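Flagellar hook-associated protein (Burkholderia pseudomallei, PDB 4UT1) probably serves as a structural component of the bacterial flagellum, forming the junction between the hook and the filament. Local coordinates at residues A[364-369]-A[584-589]; A[448-453]-A[560-565]; A[246-251]-A[260-265]. All coordinates share one frame; numbering follows the deposited sequence.

Interaction 1: residues A[364-369]-A[584-589]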
loop_
_atom_site.group_PDB
_atom_site.type_symbol
_atom_site.label_atom_id
_atom_site.label_comp_id
_atom_site.label_asym_id
_atom_site.label_seq_id
_atom_site.Cartn_x
_atom_site.Cartn_y
_atom_site.Cartn_z
ATOM N N THR A 364 1.450 10.593 2.580
ATOM C CA THR A 364 0.390 10.864 1.608
ATOM C C THR A 364 0.718 10.200 0.280
ATOM O O THR A 364 -0.152 10.044 -0.576
ATOM C CB THR A 364 0.164 12.380 1.362
ATOM O OG1 THR A 364 1.323 12.937 0.743
ATOM C CG2 THR A 364 -0.143 13.110 2.673
ATOM N N GLN A 365 1.982 9.826 0.104
ATOM C CA GLN A 365 2.388 9.067 -1.079
ATOM C C GLN A 365 3.087 7.778 -0.669
ATOM O O GLN A 365 4.302 7.640 -0.809
ATOM C CB GLN A 365 3.303 9.906 -1.975
ATOM C CG GLN A 365 2.696 11.244 -2.375
ATOM C CD GLN A 365 3.670 12.110 -3.143
ATOM O OE1 GLN A 365 3.735 12.052 -4.371
ATOM N NE2 GLN A 365 4.452 12.903 -2.422
ATOM N N PRO A 366 2.314 6.813 -0.163
ATOM C CA PRO A 366 2.888 5.553 0.312
ATOM C C PRO A 366 3.284 4.642 -0.837
ATOM O O PRO A 366 2.898 4.866 -1.986
ATOM C CB PRO A 366 1.738 4.937 1.124
ATOM C CG PRO A 366 0.527 5.448 0.452
ATOM C CD PRO A 366 0.846 6.840 -0.032
ATOM N N THR A 367 4.059 3.614 -0.518
ATOM C CA THR A 367 4.348 2.551 -1.460
ATOM C C THR A 367 3.091 1.728 -1.680
ATOM O O THR A 367 2.145 1.835 -0.896
ATOM C CB THR A 367 5.470 1.643 -0.944
ATOM O OG1 THR A 367 5.148 1.225 0.388
ATOM C CG2 THR A 367 6.790 2.420 -0.916
ATOM N N THR A 368 3.089 0.909 -2.731
ATOM C CA THR A 368 1.907 0.127 -3.089
ATOM C C THR A 368 2.173 -1.369 -3.236
ATOM O O THR A 368 1.260 -2.116 -3.615
ATOM C CB THR A 368 1.294 0.604 -4.411
ATOM O OG1 THR A 368 2.279 0.528 -5.447
ATOM C CG2 THR A 368 0.796 2.050 -4.286
ATOM N N SER A 369 3.407 -1.797 -2.970
ATOM C CA SER A 369 3.769 -3.226 -3.066
ATOM C C SER A 369 4.311 -3.813 -1.756
ATOM O O SER A 369 4.188 -3.206 -0.688
ATOM C CB SER A 369 4.808 -3.444 -4.184
ATOM O OG SER A 369 4.936 -4.843 -4.474
ATOM N N LYS A 584 -3.694 14.458 -6.524
ATOM C CA LYS A 584 -3.054 13.317 -7.175
ATOM C C LYS A 584 -1.877 12.774 -6.365
ATOM O O LYS A 584 -0.723 13.161 -6.571
ATOM C CB LYS A 584 -2.611 13.702 -8.584
ATOM C CG LYS A 584 -3.772 14.135 -9.464
ATOM C CD LYS A 584 -3.340 14.343 -10.906
ATOM C CE LYS A 584 -4.460 14.958 -11.727
ATOM N NZ LYS A 584 -4.088 15.106 -13.158
ATOM N N THR A 585 -2.174 11.843 -5.462
ATOM C CA THR A 585 -1.189 11.370 -4.500
ATOM C C THR A 585 -0.664 9.978 -4.807
ATOM O O THR A 585 0.297 9.518 -4.183
ATOM C CB THR A 585 -1.779 11.366 -3.080
ATOM O OG1 THR A 585 -2.952 10.536 -3.050
ATOM C CG2 THR A 585 -2.143 12.788 -2.660
ATOM N N MET A 586 -1.302 9.309 -5.763
ATOM C CA MET A 586 -0.976 7.929 -6.077
ATOM C C MET A 586 -0.281 7.811 -7.426
ATOM O O MET A 586 -0.414 8.692 -8.286
ATOM C CB MET A 586 -2.244 7.063 -6.057
ATOM C CG MET A 586 -3.002 7.104 -4.723
ATOM S SD MET A 586 -1.948 6.727 -3.302
ATOM C CE MET A 586 -1.469 5.037 -3.661
ATOM N N ASN A 587 0.453 6.712 -7.595
ATOM C CA ASN A 587 1.177 6.422 -8.829
ATOM C C ASN A 587 2.070 7.589 -9.229
ATOM O O ASN A 587 1.959 8.118 -10.336
ATOM C CB ASN A 587 0.208 6.087 -9.967
ATOM C CG ASN A 587 -0.701 4.913 -9.640
ATOM O OD1 ASN A 587 -1.902 4.947 -9.912
ATOM N ND2 ASN A 587 -0.133 3.869 -9.049
ATOM N N ASN A 588 2.940 7.988 -8.307
ATOM C CA ASN A 588 3.887 9.077 -8.530
ATOM C C ASN A 588 3.222 10.406 -8.883
ATOM O O ASN A 588 3.621 11.083 -9.834
ATOM C CB ASN A 588 4.882 8.685 -9.623
ATOM C CG ASN A 588 5.704 7.469 -9.247
ATOM O OD1 ASN A 588 5.192 6.517 -8.658
ATOM N ND2 ASN A 588 6.988 7.501 -9.576
ATOM N N GLY A 589 2.216 10.784 -8.102
ATOM C CA GLY A 589 1.587 12.084 -8.248
ATOM C C GLY A 589 0.745 12.221 -9.503
ATOM O O GLY A 589 0.548 13.327 -10.007
HETATM O O HOH W 1 2.087 6.781 -3.587
#
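T364 and Q365 lie against T585 chiefly through carbonyl oxygens set beside carbon atoms. T364 O comes within 3.3 Å of T585 CB, whereas T585 OG1 stands 3.8 Å from the same oxygen. The threonine hydroxyl turns instead to S313 of helix 287-322, and S313 OG is also hydrogen-bonded to T364 O, a single serine thus tying both loops to the helix. The aliphatic part of Q365 lies beside the carbonyl of T585, CG being 3.5 Å from T585 O. Its chain runs extended beyond CG to NE2, which bonds to D362; the other carboxylate oxygen of D362 holds T364 OG1.

Apolar contacts continue through M586. Its CB points away from 364-369, but bends at chi2 (-53°) and chi3 (-63°) bring the flexible thioether back. SD reaches P366 CD at 4.3 Å, and CE reaches T368 CG2 at 3.8 Å, the T368 and M586 side chains lying alongside with opposed directions. Proline suits its buried place, since it has no backbone N-H in need of a partner.

One water spans the gap. It donates to P366 O at 2.6 Å and, weakly, to T585 O at 3.3 Å.

The shape of the second loop matters too. T585 and M586 together sit opposite the single residue T591, which is the pattern of a classic beta bulge, and N587, N588 and G589 then turn through three successive positive phi values, a conformation that asparagine and glycine adopt more readily than most residues.

Because van der Waals contacts, one water and a shared serine do the joining, while direct hydrogen bonds between the loops are absent, shape and the common helix probably matter more than specific polar pairing in seating this loop of the D2-like domain beside the loop that leads into helix 593-630.

Interaction 2: residues A[448-453]-A[560-565]. With EDO (1,2-ethanediol), chain K; EDO (1,2-ethanediol), chain J.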
loop_
_atom_site.group_PDB
_atom_site.type_symbol
_atom_site.label_atom_id
_atom_site.label_comp_id
_atom_site.label_asym_id
_atom_site.label_seq_id
_atom_site.Cartn_x
_atom_site.Cartn_y
_atom_site.Cartn_z
ATOM N N SER A 448 -9.938 28.268 8.985
ATOM C CA SER A 448 -8.524 28.655 8.841
ATOM C C SER A 448 -8.016 29.259 10.149
ATOM O O SER A 448 -8.761 29.951 10.839
ATOM C CB SER A 448 -8.341 29.658 7.701
ATOM O OG SER A 448 -6.997 30.126 7.651
ATOM N N PRO A 449 -6.750 28.999 10.504
ATOM C CA PRO A 449 -6.170 29.602 11.715
ATOM C C PRO A 449 -5.888 31.105 11.540
ATOM O O PRO A 449 -5.777 31.840 12.516
ATOM C CB PRO A 449 -4.852 28.844 11.905
ATOM C CG PRO A 449 -4.880 27.700 10.929
ATOM C CD PRO A 449 -5.823 28.071 9.837
ATOM N N VAL A 450 -5.776 31.535 10.295
ATOM C CA VAL A 450 -5.370 32.915 10.003
ATOM C C VAL A 450 -6.497 33.753 9.406
ATOM O O VAL A 450 -7.384 33.248 8.724
ATOM C CB VAL A 450 -4.186 32.927 9.032
ATOM C CG1 VAL A 450 -4.648 32.536 7.642
ATOM C CG2 VAL A 450 -3.494 34.307 9.024
ATOM N N LEU A 451 -6.425 35.056 9.635
ATOM C CA LEU A 451 -7.326 35.982 8.986
ATOM C C LEU A 451 -6.560 37.248 8.573
ATOM O O LEU A 451 -5.934 37.902 9.402
ATOM C CB LEU A 451 -8.490 36.318 9.909
ATOM C CG LEU A 451 -9.544 37.256 9.328
ATOM C CD1 LEU A 451 -10.031 36.727 7.981
ATOM C CD2 LEU A 451 -10.688 37.371 10.311
ATOM N N ALA A 452 -6.574 37.537 7.277
ATOM C CA ALA A 452 -6.031 38.785 6.752
ATOM C C ALA A 452 -7.206 39.659 6.343
ATOM O O ALA A 452 -8.207 39.170 5.810
ATOM C CB ALA A 452 -5.101 38.535 5.581
ATOM N N ALA A 453 -7.096 40.958 6.579
ATOM C CA ALA A 453 -8.247 41.819 6.384
ATOM C C ALA A 453 -7.805 43.236 6.013
ATOM O O ALA A 453 -6.760 43.709 6.463
ATOM C CB ALA A 453 -9.095 41.845 7.642
ATOM N N PHE A 560 -3.437 46.632 5.998
ATOM C CA PHE A 560 -3.983 45.285 5.877
ATOM C C PHE A 560 -3.431 44.469 7.034
ATOM O O PHE A 560 -2.223 44.491 7.299
ATOM C CB PHE A 560 -3.624 44.697 4.511
ATOM C CG PHE A 560 -3.980 45.615 3.384
ATOM C CD1 PHE A 560 -3.099 46.609 2.983
ATOM C CD2 PHE A 560 -5.240 45.558 2.799
ATOM C CE1 PHE A 560 -3.447 47.508 1.977
ATOM C CE2 PHE A 560 -5.600 46.450 1.791
ATOM C CZ PHE A 560 -4.691 47.432 1.384
ATOM N N THR A 561 -4.317 43.791 7.760
ATOM C CA THR A 561 -3.908 43.077 8.963
ATOM C C THR A 561 -3.826 41.579 8.720
ATOM O O THR A 561 -4.476 41.044 7.813
ATOM C CB THR A 561 -4.868 43.329 10.134
ATOM O OG1 THR A 561 -6.191 42.896 9.771
ATOM C CG2 THR A 561 -4.907 44.804 10.481
ATOM N N ILE A 562 -2.996 40.928 9.528
ATOM C CA ILE A 562 -2.824 39.482 9.518
ATOM C C ILE A 562 -2.763 39.016 10.961
ATOM O O ILE A 562 -1.973 39.519 11.751
ATOM C CB ILE A 562 -1.540 39.040 8.777
ATOM C CG1 ILE A 562 -1.630 39.374 7.288
ATOM C CG2 ILE A 562 -1.323 37.540 8.937
ATOM C CD1 ILE A 562 -0.304 39.247 6.557
ATOM N N GLY A 563 -3.594 38.047 11.319
ATOM C CA GLY A 563 -3.593 37.574 12.685
ATOM C C GLY A 563 -4.408 36.302 12.801
ATOM O O GLY A 563 -4.866 35.762 11.797
ATOM N N ALA A 564 -4.586 35.835 14.028
ATOM C CA ALA A 564 -5.355 34.620 14.281
ATOM C C ALA A 564 -6.823 34.825 13.920
ATOM O O ALA A 564 -7.368 35.921 14.079
ATOM C CB ALA A 564 -5.212 34.197 15.739
ATOM N N ASN A 565 -7.460 33.765 13.424
ATOM C CA ASN A 565 -8.850 33.839 12.994
ATOM C C ASN A 565 -9.820 33.691 14.161
ATOM O O ASN A 565 -9.611 32.872 15.057
ATOM C CB ASN A 565 -9.141 32.771 11.932
ATOM C CG ASN A 565 -10.570 32.827 11.414
ATOM O OD1 ASN A 565 -11.287 33.808 11.624
ATOM N ND2 ASN A 565 -10.982 31.779 10.714
HETATM C C1 EDO K . -5.551 31.025 15.941
HETATM O O1 EDO K . -4.969 30.783 14.657
HETATM C C2 EDO K . -6.692 30.047 16.180
HETATM O O2 EDO K . -7.306 30.343 17.439
HETATM C C1 EDO J . -13.686 34.637 7.965
HETATM O O1 EDO J . -13.229 35.675 7.076
HETATM C C2 EDO J . -13.010 34.804 9.321
HETATM O O2 EDO J . -13.815 34.217 10.345
HETATM O O HOH W 2 -6.636 40.234 10.654
#
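L451 and G563 exchange two backbone hydrogen bonds, as do A453 and T561, so these are the hydrogen-bonded pairs of two strands running antiparallel at 170°. Of these bonds, T561 N to A453 O measures 2.8 Å. The non-hydrogen-bonded pair A452 and I562 brings the CA atoms to 4.3 Å, and A452 CA approaches T561 O at 2.9 Å in a CA-H...O contact.

N565 prolongs the pairing beyond the strand. Its backbone N donates to P449 O, while the side chain, with CG anti to N (chi1 -178°), swings back so that ND2 bonds to S448 O at 2.9 Å, the acceptor lying in the amide plane. S448 OG in turn accepts from V450 N, closing an ST turn that leads into the strand. V450 O is held by R572 of helix 572-579, whose side chain also touches S448, L451 and N565.

The apolar contacts between the strands gather on the face of A452 and I562. I562 offers CG2 to V450 CG2 at 3.9 Å and CG1 to A452 CB at 4.0 Å, so small and branched aliphatic residues suit this interior. On the face of L451, A453 and T561, a water joins L451 O (2.7 Å) to T561 OG1 (2.8 Å), in keeping with a threonine at a partly exposed position.

Strands 450-454 and 559-564 are the first and last of their sheet along the chain, yet neighbours within it. A452 and I562 pack on V548 of a second sheet while A452 bonds through its backbone to Q466, consistent with a closed, two-sheet β domain, sandwich- or barrel-like.

Interaction 3: residues A[246-251]-A[260-265]. With EDO (1,2-ethanediol), chain O.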
loop_
_atom_site.group_PDB
_atom_site.type_symbol
_atom_site.label_atom_id
_atom_site.label_comp_id
_atom_site.label_asym_id
_atom_site.label_seq_id
_atom_site.Cartn_x
_atom_site.Cartn_y
_atom_site.Cartn_z
ATOM N N TYR A 246 8.689 -39.516 -0.898
ATOM C CA TYR A 246 9.102 -38.369 -0.107
ATOM C C TYR A 246 7.878 -37.598 0.384
ATOM O O TYR A 246 6.937 -37.379 -0.374
ATOM C CB TYR A 246 9.996 -37.431 -0.924
ATOM C CG TYR A 246 11.385 -37.936 -1.254
ATOM C CD1 TYR A 246 11.573 -38.992 -2.134
ATOM C CD2 TYR A 246 12.515 -37.323 -0.717
ATOM C CE1 TYR A 246 12.838 -39.445 -2.448
ATOM C CE2 TYR A 246 13.789 -37.770 -1.028
ATOM C CZ TYR A 246 13.943 -38.829 -1.899
ATOM O OH TYR A 246 15.201 -39.282 -2.223
ATOM N N GLN A 247 7.900 -37.177 1.642
ATOM C CA GLN A 247 6.791 -36.436 2.225
ATOM C C GLN A 247 6.982 -34.932 2.106
ATOM O O GLN A 247 8.028 -34.417 2.453
ATOM C CB GLN A 247 6.623 -36.798 3.699
ATOM C CG GLN A 247 5.651 -37.930 3.949
ATOM C CD GLN A 247 4.850 -37.718 5.217
ATOM O OE1 GLN A 247 3.642 -37.981 5.260
ATOM N NE2 GLN A 247 5.516 -37.232 6.261
ATOM N N LEU A 248 5.963 -34.237 1.620
ATOM C CA LEU A 248 5.964 -32.782 1.659
ATOM C C LEU A 248 5.230 -32.337 2.909
ATOM O O LEU A 248 4.421 -33.087 3.466
ATOM C CB LEU A 248 5.299 -32.191 0.413
ATOM C CG LEU A 248 5.879 -32.633 -0.933
ATOM C CD1 LEU A 248 5.075 -32.055 -2.075
ATOM C CD2 LEU A 248 7.376 -32.256 -1.056
ATOM N N ALA A 249 5.506 -31.115 3.354
ATOM C CA ALA A 249 4.728 -30.524 4.429
ATOM C C ALA A 249 4.500 -29.043 4.160
ATOM O O ALA A 249 5.218 -28.426 3.368
ATOM C CB ALA A 249 5.419 -30.723 5.767
ATOM N N THR A 250 3.490 -28.478 4.807
ATOM C CA THR A 250 3.368 -27.030 4.857
ATOM C C THR A 250 3.887 -26.557 6.210
ATOM O O THR A 250 3.656 -27.193 7.243
ATOM C CB THR A 250 1.916 -26.533 4.659
ATOM O OG1 THR A 250 1.060 -27.120 5.644
ATOM C CG2 THR A 250 1.389 -26.864 3.267
ATOM N N VAL A 251 4.607 -25.445 6.192
ATOM C CA VAL A 251 5.046 -24.784 7.404
ATOM C C VAL A 251 4.942 -23.275 7.156
ATOM O O VAL A 251 4.824 -22.840 6.009
ATOM C CB VAL A 251 6.493 -25.162 7.780
ATOM C CG1 VAL A 251 6.612 -26.667 7.971
ATOM C CG2 VAL A 251 7.439 -24.701 6.699
ATOM N N LEU A 260 1.688 -19.914 4.560
ATOM C CA LEU A 260 2.356 -21.206 4.531
ATOM C C LEU A 260 3.127 -21.415 3.245
ATOM O O LEU A 260 2.736 -20.930 2.180
ATOM C CB LEU A 260 1.345 -22.349 4.694
ATOM C CG LEU A 260 0.477 -22.323 5.942
ATOM C CD1 LEU A 260 -0.381 -23.589 5.995
ATOM C CD2 LEU A 260 1.324 -22.176 7.192
ATOM N N THR A 261 4.217 -22.170 3.346
ATOM C CA THR A 261 5.007 -22.505 2.181
ATOM C C THR A 261 5.171 -24.025 2.180
ATOM O O THR A 261 4.821 -24.689 3.157
ATOM C CB THR A 261 6.374 -21.788 2.194
ATOM O OG1 THR A 261 7.076 -22.063 0.976
ATOM C CG2 THR A 261 7.215 -22.246 3.379
ATOM N N ILE A 262 5.664 -24.575 1.078
ATOM C CA ILE A 262 5.854 -26.018 0.971
ATOM C C ILE A 262 7.305 -26.403 1.277
ATOM O O ILE A 262 8.245 -25.720 0.865
ATOM C CB ILE A 262 5.481 -26.519 -0.431
ATOM C CG1 ILE A 262 4.136 -25.924 -0.869
ATOM C CG2 ILE A 262 5.465 -28.035 -0.470
ATOM C CD1 ILE A 262 3.000 -26.252 0.057
ATOM N N VAL A 263 7.484 -27.490 2.017
ATOM C CA VAL A 263 8.812 -27.990 2.294
ATOM C C VAL A 263 8.837 -29.483 2.057
ATOM O O VAL A 263 7.786 -30.144 2.033
ATOM C CB VAL A 263 9.263 -27.697 3.748
ATOM C CG1 VAL A 263 9.206 -26.203 4.030
ATOM C CG2 VAL A 263 8.409 -28.468 4.755
ATOM N N SER A 264 10.041 -30.002 1.869
ATOM C CA SER A 264 10.242 -31.448 1.859
ATOM C C SER A 264 10.961 -31.866 3.135
ATOM O O SER A 264 11.872 -31.179 3.595
ATOM C CB SER A 264 11.028 -31.880 0.629
ATOM O OG SER A 264 12.328 -31.323 0.640
ATOM N N LYS A 265 10.531 -32.985 3.708
ATOM C CA LYS A 265 11.077 -33.465 4.969
ATOM C C LYS A 265 11.929 -34.713 4.759
ATOM O O LYS A 265 12.279 -35.400 5.717
ATOM C CB LYS A 265 9.949 -33.751 5.965
ATOM C CG LYS A 265 9.012 -32.568 6.192
ATOM C CD LYS A 265 8.184 -32.735 7.461
ATOM C CE LYS A 265 9.062 -32.683 8.706
ATOM N NZ LYS A 265 9.781 -31.378 8.836
HETATM C C1 EDO O . 11.361 -20.806 0.326
HETATM O O1 EDO O . 11.766 -20.076 1.488
HETATM C C2 EDO O . 9.842 -20.762 0.240
HETATM O O2 EDO O . 9.320 -22.087 0.426
#
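V251 and V263 meet methyl to methyl, CG2 of the first lying 3.5 Å from CG1 of the second, with their side chains crossing at about a right angle. Farther along the same face A249 CB touches both V263 CG2 (3.9 Å) and the methylene chain of K265, at CD (3.8 Å). The small alanine lets the lysine lie across it, and the lysine bends beyond, at chi3 and chi4.

On the other face T250 CG2 meets I262 CD1 at 3.6 Å. With chi2 at -59° the isoleucine folds its terminal methyl toward the neighbouring strand. L260 CD1 approaches T250 on its hydroxyl side, and L248 CD2 packs on S264 CB at 4.0 Å.

Between these two layers runs the backbone of a β-hairpin. A249 with V263 and V251 with T261 are hydrogen-bonded pairs, and K265 N adds a nearly straight bond to Q247 O (3.1 Å). The N-to-C directions of the two strands make 147°, so they depart by about 33° from exact antiparallel, in keeping with a twisted sheet. They are neighbours in a six-stranded antiparallel meander, where Y246 bonds through its backbone to L239 on one side while I262 and S264 bond to L279 and Q277 on the other.

Helix 134-193 covers the face of L248, T250 and I262: I176 touches L248, and V173 touches I262, which explains the aliphatic residues here. T250 combines a methyl for I262 with a hydroxyl that bonds to T170 OG1, and S264 OG bonds to Q237. The backbone is tied down as well, by N177 to L248 O and by N166 and R296 to the N and O of L260. On the valine face, T261 OG1 is anchored by D281 and V263 rests on Y278.

In the fold
Along the chain, interaction 3 closes before interaction 1 opens, and interaction 2 is nested inside the long loop that interaction 1 closes. Interaction 1 lies near the middle of the molecule, its centre about 34 Å from that of interaction 2 and about 38 Å from that of interaction 3; the latter two sit on opposite sides of the chain's centre, their own centres about 68 Å apart. None touches another. Two rest on long helices: interaction 3 on helix 134-193, interaction 1 on helix 287-322. Interaction 2 lies farthest from the chain's centre, in the D3 range, and belongs to a different sheet from interaction 3. The chain thus leaves the helical body for its β-rich domains and returns near interaction 1, giving an elongated, multidomain protein.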